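Local coordinates for beta-glucosidase (Chaetomella raphigera, PDB 6JXG), which probably hydrolyses terminal, non-reducing beta-D-glucosyl residues with release of beta-D-glucose, as a secreted glycoside hydrolase family 3 enzyme of cellulose breakdown, at residues T74-A79 with K528-I533. Numbering follows the deposited sequence.
Sequences TGIQTA and KLPYTI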
loop_
_atom_site.group_PDB
_atom_site.type_symbol
_atom_site.label_atom_id
_atom_site.label_comp_id
_atom_site.label_asym_id
_atom_site.label_seq_id
_atom_site.Cartn_x
_atom_site.Cartn_y
_atom_site.Cartn_z
ATOM N N THR A 74 -0.540 -0.735 -8.226
ATOM C CA THR A 74 -0.821 -1.210 -6.847
ATOM C C THR A 74 -0.102 -0.378 -5.821
ATOM O O THR A 74 0.923 0.268 -6.106
ATOM C CB THR A 74 -0.414 -2.665 -6.680
ATOM O OG1 THR A 74 0.978 -2.779 -6.913
ATOM C CG2 THR A 74 -1.176 -3.558 -7.681
ATOM N N GLY A 75 -0.605 -0.418 -4.601
ATOM C CA GLY A 75 0.061 0.201 -3.479
ATOM C C GLY A 75 1.522 -0.184 -3.389
ATOM O O GLY A 75 2.377 0.649 -3.165
ATOM N N ILE A 76 1.819 -1.467 -3.543
ATOM C CA ILE A 76 3.161 -1.945 -3.238
ATOM C C ILE A 76 4.101 -1.494 -4.324
ATOM O O ILE A 76 5.295 -1.226 -4.013
ATOM C CB ILE A 76 3.201 -3.490 -2.986
ATOM C CG1 ILE A 76 4.511 -3.927 -2.315
ATOM C CG2 ILE A 76 2.984 -4.274 -4.281
ATOM C CD1 ILE A 76 4.762 -3.319 -0.953
ATOM N N GLN A 77 3.611 -1.440 -5.573
ATOM C CA GLN A 77 4.378 -0.843 -6.715
ATOM C C GLN A 77 4.656 0.610 -6.485
ATOM O O GLN A 77 5.778 1.091 -6.758
ATOM C CB GLN A 77 3.654 -1.001 -8.062
ATOM C CG GLN A 77 4.477 -0.469 -9.294
ATOM C CD GLN A 77 5.506 -1.512 -9.609
ATOM O OE1 GLN A 77 5.389 -2.584 -9.061
ATOM N NE2 GLN A 77 6.423 -1.263 -10.556
ATOM N N THR A 78 3.660 1.312 -5.954
ATOM C CA THR A 78 3.786 2.736 -5.594
ATOM C C THR A 78 4.870 2.941 -4.502
ATOM O O THR A 78 5.733 3.827 -4.620
ATOM C CB THR A 78 2.391 3.257 -5.208
ATOM O OG1 THR A 78 1.538 3.110 -6.326
ATOM C CG2 THR A 78 2.424 4.663 -4.763
ATOM N N ALA A 79 4.840 2.097 -3.471
ATOM C CA ALA A 79 5.891 2.144 -2.412
ATOM C C ALA A 79 7.235 1.863 -2.971
ATOM O O ALA A 79 8.204 2.530 -2.564
ATOM C CB ALA A 79 5.606 1.237 -1.250
ATOM N N LYS A 528 13.443 0.317 -5.523
ATOM C CA LYS A 528 14.150 -0.488 -4.483
ATOM C C LYS A 528 13.122 -1.426 -3.825
ATOM O O LYS A 528 11.925 -1.052 -3.623
ATOM C CB LYS A 528 14.758 0.439 -3.368
ATOM C CG LYS A 528 15.729 1.503 -3.859
ATOM C CD LYS A 528 17.062 0.892 -4.265
ATOM C CE LYS A 528 18.128 1.980 -4.245
ATOM N NZ LYS A 528 19.375 1.618 -4.939
ATOM N N LEU A 529 13.544 -2.619 -3.426
ATOM C CA LEU A 529 12.587 -3.537 -2.821
ATOM C C LEU A 529 11.973 -2.959 -1.551
ATOM O O LEU A 529 12.685 -2.401 -0.705
ATOM C CB LEU A 529 13.254 -4.826 -2.470
ATOM C CG LEU A 529 13.692 -5.771 -3.568
ATOM C CD1 LEU A 529 14.401 -6.930 -2.913
ATOM C CD2 LEU A 529 12.506 -6.269 -4.420
ATOM N N PRO A 530 10.634 -3.089 -1.394
ATOM C CA PRO A 530 9.958 -2.680 -0.185
ATOM C C PRO A 530 9.727 -3.824 0.782
ATOM O O PRO A 530 9.058 -3.649 1.768
ATOM C CB PRO A 530 8.602 -2.174 -0.713
ATOM C CG PRO A 530 8.268 -3.130 -1.837
ATOM C CD PRO A 530 9.667 -3.378 -2.481
ATOM N N TYR A 531 10.325 -4.970 0.491
ATOM C CA TYR A 531 10.335 -6.151 1.353
ATOM C C TYR A 531 11.573 -6.978 1.074
ATOM O O TYR A 531 12.359 -6.650 0.185
ATOM C CB TYR A 531 9.062 -6.953 1.144
ATOM C CG TYR A 531 8.677 -7.098 -0.322
ATOM C CD1 TYR A 531 9.516 -7.723 -1.225
ATOM C CD2 TYR A 531 7.441 -6.607 -0.799
ATOM C CE1 TYR A 531 9.175 -7.842 -2.539
ATOM C CE2 TYR A 531 7.104 -6.738 -2.129
ATOM C CZ TYR A 531 7.984 -7.349 -2.986
ATOM O OH TYR A 531 7.605 -7.480 -4.303
ATOM N N THR A 532 11.814 -7.961 1.913
ATOM C CA THR A 532 12.995 -8.796 1.775
ATOM C C THR A 532 12.719 -10.000 0.953
ATOM O O THR A 532 11.634 -10.601 1.121
ATOM C CB THR A 532 13.493 -9.252 3.168
ATOM O OG1 THR A 532 13.808 -8.147 3.969
ATOM C CG2 THR A 532 14.738 -10.155 3.106
ATOM N N ILE A 533 13.680 -10.367 0.061
ATOM C CA ILE A 533 13.653 -11.608 -0.693
ATOM C C ILE A 533 14.691 -12.549 -0.045
ATOM O O ILE A 533 15.921 -12.352 -0.136
ATOM C CB ILE A 533 13.922 -11.404 -2.194
ATOM C CG1 ILE A 533 12.815 -10.542 -2.798
ATOM C CG2 ILE A 533 14.082 -12.739 -2.957
ATOM C CD1 ILE A 533 12.910 -10.355 -4.275
#
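I76, on the short helix 75-79, meets P530 and Y531 through apolar contacts alone. Its CD1 lies 3.6 Å from P530 CG, the two side chains crossing at about a right angle. One carbon back, I76 CG1 reaches Y531 CE2 at 3.8 Å, arriving at the edge of the ring, near its plane. With CG1 anti to the backbone N (chi1 -165°), the ethyl arm of the beta-branched isoleucine serves both partners. The compact P530 ring touches I76 and also packs on its own neighbour, its CD 4.1 Å above the plane of the Y531 ring and over its centre. Cutting I76 back to an alanine is likely to leave P530 CG and the Y531 edge without their aliphatic neighbour.

Polar bonds secure the start of the helix. T74 is the N-cap, its hydroxyl OG1 accepting from Q77 N at 3.2 Å and also bonded to V506 O; T78 OG1 donates to T74 O at 2.9 Å from above the carbonyl plane. The Y531 hydroxyl is hydrogen-bonded to W503 NE1, on strand 498-503.

The contact joins the N-terminal and C-terminal family 3 regions deep inside the chain. Its chemistry implies a small hydrophobic junction, with the T74, T78 and Y531 hydroxyls bonded elsewhere.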